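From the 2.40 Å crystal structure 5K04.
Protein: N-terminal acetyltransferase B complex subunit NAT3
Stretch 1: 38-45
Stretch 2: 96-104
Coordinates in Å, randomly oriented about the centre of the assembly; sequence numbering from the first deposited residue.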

ATOM      1  N   GLU B  38      14.799   2.084  15.499  1.00 40.68           N
ATOM      2  CA  GLU B  38      16.103   2.368  16.095  1.00 43.65           C
ATOM      3  C   GLU B  38      16.485   3.846  16.038  1.00 41.59           C
ATOM      4  O   GLU B  38      17.020   4.380  17.015  1.00 28.72           O
ATOM      5  CB  GLU B  38      17.177   1.501  15.432  1.00 43.32           C
ATOM      6  CG  GLU B  38      17.160   0.050  15.954  1.00 48.84           C
ATOM      7  CD  GLU B  38      18.260  -0.812  15.382  1.00 52.23           C
ATOM      8  OE1 GLU B  38      19.440  -0.418  15.481  1.00 51.53           O
ATOM      9  OE2 GLU B  38      17.945  -1.893  14.835  1.00 54.78           O
ATOM     10  N   TRP B  39      16.202   4.537  14.934  1.00 40.65           N
ATOM     11  CA  TRP B  39      16.508   5.961  14.796  1.00 36.29           C
ATOM     12  C   TRP B  39      15.273   6.685  14.278  1.00 32.21           C
ATOM     13  O   TRP B  39      15.272   7.224  13.165  1.00 26.56           O
ATOM     14  CB  TRP B  39      17.709   6.182  13.874  1.00 34.10           C
ATOM     15  CG  TRP B  39      18.787   5.187  14.130  1.00 34.95           C
ATOM     16  CD1 TRP B  39      19.763   5.258  15.085  1.00 39.11           C
ATOM     17  CD2 TRP B  39      18.985   3.941  13.442  1.00 37.31           C
ATOM     18  NE1 TRP B  39      20.554   4.131  15.039  1.00 43.83           N
ATOM     19  CE2 TRP B  39      20.103   3.308  14.038  1.00 42.11           C
ATOM     20  CE3 TRP B  39      18.319   3.296  12.387  1.00 39.93           C
ATOM     21  CZ2 TRP B  39      20.577   2.060  13.610  1.00 39.43           C
ATOM     22  CZ3 TRP B  39      18.796   2.058  11.951  1.00 37.29           C
ATOM     23  CH2 TRP B  39      19.910   1.450  12.573  1.00 35.27           C
ATOM     24  N   PRO B  40      14.207   6.740  15.084  1.00 41.44           N
ATOM     25  CA  PRO B  40      12.938   7.307  14.582  1.00 29.12           C
ATOM     26  C   PRO B  40      13.013   8.772  14.189  1.00 37.62           C
ATOM     27  O   PRO B  40      12.257   9.198  13.304  1.00 28.81           O
ATOM     28  CB  PRO B  40      11.962   7.093  15.750  1.00 33.38           C
ATOM     29  CG  PRO B  40      12.810   6.750  16.947  1.00 36.04           C
ATOM     30  CD  PRO B  40      14.084   6.174  16.446  1.00 33.79           C
ATOM     31  N   GLN B  41      13.885   9.564  14.829  1.00 46.12           N
ATOM     32  CA  GLN B  41      13.999  10.978  14.473  1.00 46.59           C
ATOM     33  C   GLN B  41      14.761  11.215  13.169  1.00 42.06           C
ATOM     34  O   GLN B  41      14.709  12.329  12.630  1.00 24.51           O
ATOM     35  CB  GLN B  41      14.678  11.754  15.597  1.00 41.90           C
ATOM     36  CG  GLN B  41      13.886  11.798  16.890  1.00 47.19           C
ATOM     37  CD  GLN B  41      14.442  12.813  17.885  1.00 49.58           C
ATOM     38  OE1 GLN B  41      14.808  13.933  17.514  1.00 34.73           O
ATOM     39  NE2 GLN B  41      14.491  12.423  19.165  1.00 50.88           N
ATOM     40  N   LEU B  42      15.477  10.207  12.665  1.00 43.86           N
ATOM     41  CA  LEU B  42      16.334  10.336  11.493  1.00 40.13           C
ATOM     42  C   LEU B  42      15.641   9.814  10.244  1.00 36.48           C
ATOM     43  O   LEU B  42      16.288   9.551   9.225  1.00 34.49           O
ATOM     44  CB  LEU B  42      17.667   9.616  11.727  1.00 42.51           C
ATOM     45  CG  LEU B  42      18.423   9.948  13.038  1.00 47.07           C
ATOM     46  CD1 LEU B  42      19.881   9.495  12.987  1.00 45.84           C
ATOM     47  CD2 LEU B  42      18.361  11.426  13.384  1.00 46.33           C
ATOM     48  N   PHE B  43      14.329   9.668  10.315  1.00 42.81           N
ATOM     49  CA  PHE B  43      13.503   9.213   9.203  1.00 39.56           C
ATOM     50  C   PHE B  43      12.355  10.221   9.144  1.00 37.14           C
ATOM     51  O   PHE B  43      11.355  10.123   9.871  1.00 23.91           O
ATOM     52  CB  PHE B  43      13.037   7.766   9.410  1.00 35.93           C
ATOM     53  CG  PHE B  43      12.509   7.094   8.156  1.00 38.97           C
ATOM     54  CD1 PHE B  43      12.247   7.824   7.003  1.00 35.67           C
ATOM     55  CD2 PHE B  43      12.259   5.720   8.149  1.00 43.32           C
ATOM     56  CE1 PHE B  43      11.753   7.210   5.865  1.00 38.69           C
ATOM     57  CE2 PHE B  43      11.770   5.089   7.012  1.00 47.56           C
ATOM     58  CZ  PHE B  43      11.520   5.842   5.863  1.00 47.18           C
ATOM     59  N   TYR B  44      12.532  11.221   8.296  1.00 38.54           N
ATOM     60  CA  TYR B  44      11.563  12.290   8.148  1.00 39.52           C
ATOM     61  C   TYR B  44      11.362  12.574   6.669  1.00 40.00           C
ATOM     62  O   TYR B  44      12.179  12.216   5.814  1.00 24.78           O
ATOM     63  CB  TYR B  44      11.993  13.571   8.883  1.00 33.79           C
ATOM     64  CG  TYR B  44      13.420  13.974   8.615  1.00 36.12           C
ATOM     65  CD1 TYR B  44      13.748  14.800   7.542  1.00 39.24           C
ATOM     66  CD2 TYR B  44      14.446  13.536   9.434  1.00 35.72           C
ATOM     67  CE1 TYR B  44      15.082  15.185   7.304  1.00 37.05           C
ATOM     68  CE2 TYR B  44      15.781  13.902   9.201  1.00 38.37           C
ATOM     69  CZ  TYR B  44      16.089  14.720   8.139  1.00 34.78           C
ATOM     70  OH  TYR B  44      17.401  15.057   7.909  1.00 29.98           O
ATOM     71  N   LYS B  45      10.254  13.244   6.395  1.00 36.60           N
ATOM     72  CA  LYS B  45       9.800  13.485   5.046  1.00 40.62           C
ATOM     73  C   LYS B  45       9.579  14.975   4.843  1.00 40.98           C
ATOM     74  O   LYS B  45       9.284  15.727   5.783  1.00 25.00           O
ATOM     75  CB  LYS B  45       8.501  12.722   4.752  1.00 34.51           C
ATOM     76  CG  LYS B  45       7.327  13.110   5.668  1.00 35.94           C
ATOM     77  CD  LYS B  45       6.014  12.511   5.168  1.00 31.11           C
ATOM     78  CE  LYS B  45       4.834  12.878   6.056  1.00 38.46           C
ATOM     79  NZ  LYS B  45       3.607  12.165   5.560  1.00 46.71           N
ATOM     80  N   GLU B  96      19.167  19.289   7.493  1.00 43.53           N
ATOM     81  CA  GLU B  96      18.323  19.162   8.683  1.00 44.27           C
ATOM     82  C   GLU B  96      18.878  18.147   9.691  1.00 44.36           C
ATOM     83  O   GLU B  96      18.609  18.259  10.892  1.00 27.73           O
ATOM     84  CB  GLU B  96      16.903  18.768   8.251  1.00 35.40           C
ATOM     85  CG  GLU B  96      15.969  18.265   9.364  1.00 44.56           C
ATOM     86  CD  GLU B  96      15.570  19.327  10.389  1.00 45.60           C
ATOM     87  OE1 GLU B  96      14.956  18.947  11.414  1.00 42.07           O
ATOM     88  OE2 GLU B  96      15.851  20.531  10.177  1.00 38.18           O
ATOM     89  N   LEU B  97      19.627  17.139   9.221  1.00 47.49           N
ATOM     90  CA  LEU B  97      20.283  16.203  10.134  1.00 45.03           C
ATOM     91  C   LEU B  97      21.142  16.939  11.156  1.00 41.90           C
ATOM     92  O   LEU B  97      21.153  16.590  12.341  1.00 34.50           O
ATOM     93  CB  LEU B  97      21.143  15.220   9.342  1.00 42.47           C
ATOM     94  CG  LEU B  97      20.390  14.171   8.533  1.00 47.69           C
ATOM     95  CD1 LEU B  97      21.332  13.452   7.583  1.00 44.59           C
ATOM     96  CD2 LEU B  97      19.746  13.186   9.472  1.00 38.49           C
ATOM     97  N   GLU B  98      21.855  17.976  10.712  1.00 42.51           N
ATOM     98  CA  GLU B  98      22.784  18.700  11.561  1.00 41.69           C
ATOM     99  C   GLU B  98      22.076  19.490  12.655  1.00 45.93           C
ATOM    100  O   GLU B  98      22.744  19.957  13.582  1.00 39.44           O
ATOM    101  CB  GLU B  98      23.655  19.606  10.673  1.00 35.91           C
ATOM    102  CG  GLU B  98      24.393  18.821   9.567  1.00 41.50           C
ATOM    103  CD  GLU B  98      25.153  19.713   8.576  1.00 44.60           C
ATOM    104  OE1 GLU B  98      25.484  20.870   8.926  1.00 40.31           O
ATOM    105  OE2 GLU B  98      25.419  19.252   7.442  1.00 31.82           O
ATOM    106  N   ASN B  99      20.743  19.643  12.562  1.00 49.77           N
ATOM    107  CA  ASN B  99      19.916  20.265  13.596  1.00 47.58           C
ATOM    108  C   ASN B  99      19.474  19.306  14.695  1.00 47.52           C
ATOM    109  O   ASN B  99      19.071  19.763  15.773  1.00 39.31           O
ATOM    110  CB  ASN B  99      18.658  20.873  12.967  1.00 41.19           C
ATOM    111  CG  ASN B  99      18.971  22.050  12.059  1.00 46.78           C
ATOM    112  OD1 ASN B  99      20.057  22.645  12.136  1.00 31.92           O
ATOM    113  ND2 ASN B  99      18.011  22.404  11.202  1.00 47.53           N
ATOM    114  N   LEU B 100      19.510  18.000  14.439  1.00 51.65           N
ATOM    115  CA  LEU B 100      19.047  17.010  15.402  1.00 51.54           C
ATOM    116  C   LEU B 100      20.132  16.733  16.438  1.00 45.42           C
ATOM    117  O   LEU B 100      21.303  16.544  16.088  1.00 36.95           O
ATOM    118  CB  LEU B 100      18.645  15.736  14.670  1.00 44.37           C
ATOM    119  CG  LEU B 100      17.708  16.042  13.495  1.00 47.66           C
ATOM    120  CD1 LEU B 100      17.274  14.777  12.744  1.00 48.36           C
ATOM    121  CD2 LEU B 100      16.488  16.822  13.966  1.00 44.75           C
ATOM    122  N   THR B 101      19.746  16.740  17.717  1.00 52.52           N
ATOM    123  CA  THR B 101      20.744  16.684  18.784  1.00 61.74           C
ATOM    124  C   THR B 101      21.415  15.323  18.840  1.00 51.44           C
ATOM    125  O   THR B 101      22.583  15.215  19.232  1.00 49.85           O
ATOM    126  CB  THR B 101      20.111  17.017  20.140  1.00 66.60           C
ATOM    127  OG1 THR B 101      19.053  16.092  20.421  1.00 68.64           O
ATOM    128  CG2 THR B 101      19.555  18.434  20.141  1.00 66.70           C
ATOM    129  N   GLN B 102      20.680  14.284  18.459  1.00 44.52           N
ATOM    130  CA  GLN B 102      21.237  12.946  18.329  1.00 45.50           C
ATOM    131  C   GLN B 102      22.377  12.921  17.309  1.00 45.66           C
ATOM    132  O   GLN B 102      23.396  12.251  17.523  1.00 30.07           O
ATOM    133  CB  GLN B 102      20.088  12.009  17.957  1.00 50.01           C
ATOM    134  CG  GLN B 102      20.430  10.645  17.438  1.00 54.79           C
ATOM    135  CD  GLN B 102      19.171   9.788  17.301  1.00 52.80           C
ATOM    136  OE1 GLN B 102      18.068  10.311  17.112  1.00 41.26           O
ATOM    137  NE2 GLN B 102      19.328   8.473  17.434  1.00 54.83           N
ATOM    138  N   VAL B 103      22.239  13.684  16.213  1.00 44.02           N
ATOM    139  CA  VAL B 103      23.297  13.795  15.206  1.00 39.48           C
ATOM    140  C   VAL B 103      24.439  14.671  15.706  1.00 44.97           C
ATOM    141  O   VAL B 103      25.615  14.351  15.505  1.00 34.31           O
ATOM    142  CB  VAL B 103      22.724  14.354  13.890  1.00 45.45           C
ATOM    143  CG1 VAL B 103      23.842  14.687  12.906  1.00 37.36           C
ATOM    144  CG2 VAL B 103      21.728  13.386  13.269  1.00 44.34           C
ATOM    145  N   LYS B 104      24.110  15.805  16.342  1.00 53.48           N
ATOM    146  CA  LYS B 104      25.137  16.724  16.830  1.00 48.43           C
ATOM    147  C   LYS B 104      26.071  16.053  17.827  1.00 47.84           C
ATOM    148  O   LYS B 104      27.223  16.476  17.981  1.00 44.19           O
ATOM    149  CB  LYS B 104      24.489  17.940  17.487  1.00 49.17           C
ATOM    150  CG  LYS B 104      23.819  18.932  16.541  1.00 49.24           C
ATOM    151  CD  LYS B 104      23.239  20.058  17.381  1.00 51.35           C
ATOM    152  CE  LYS B 104      22.476  21.067  16.566  1.00 60.58           C
ATOM    153  NZ  LYS B 104      21.846  22.064  17.470  1.00 70.58           N
TER
HETATM  154  O   HOH W   1      17.905   6.466  18.284  1.00 33.40           O

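No direct hydrogen bond joins the two stretches; they meet through side-chain packing and a single bridging water, burying 418 Å² over both sides. Beginning at Glu 96, the CA-to-CB bond points toward stretch 1, and the aliphatic part of the side chain meets the tyrosine ring, with CG of Glu 96 3.8 Å from CZ of Tyr 44. The carboxylate is occupied within its own stretch, where ND2 of Asn 99 donates a hydrogen bond to OE2 of Glu 96 (3.0 Å). This double role suits a long side chain with a polar end.

Leu 97 sets out sideways, but the end of its side chain comes nearer. Its CD2 lies at the edge of the Tyr 44 ring, near the ring plane and 4.0 Å from CE2 of Tyr 44, while OH of Tyr 44 approaches CG of Leu 97 to 3.2 Å. The same hydroxyl is 3.3 Å from N of Leu 97, but the angle is too poor for a hydrogen bond; its polar needs are met elsewhere in the structure.

Glu 98 and Asn 99 make no contact with stretch 1. The chain turns here, with N of Asn 99 bonded to O of Glu 96 and N of Leu 100 to O of Leu 97 (both 3.0 Å), and Leu 100 then occupies the N-cap position of the helix that follows. Its CA-to-CB bond points toward stretch 1, with the side chain in the m, t rotamer, and its CD1 methyl is shared by three residues: it lies 3.6 Å from CD2 of Leu 42, 3.9 Å from CE2 of Tyr 44 and 3.5 Å from the carbonyl O of Gln 41. A branched aliphatic residue fits this junction of methyl, ring and backbone.

Gln 102 has the largest covered area of either stretch, 81 Å². Its extended side chain (t, t) reaches across so that OE1 of Gln 102 lies 3.9 Å from CD2 of Leu 42 and 4.0 Å from CB of Gln 41, and NE2 of Gln 102 sits at the edge of the Trp 39 ring, 4.0 Å from CD1. The amide also serves the polar link: NE2 of Gln 102 donates to a water (2.6 Å from its O), which in turn donates to O of Glu 38 (2.6 Å).

Val 103 completes the apolar cluster, its CG2 3.9 Å from CD2 of Leu 42.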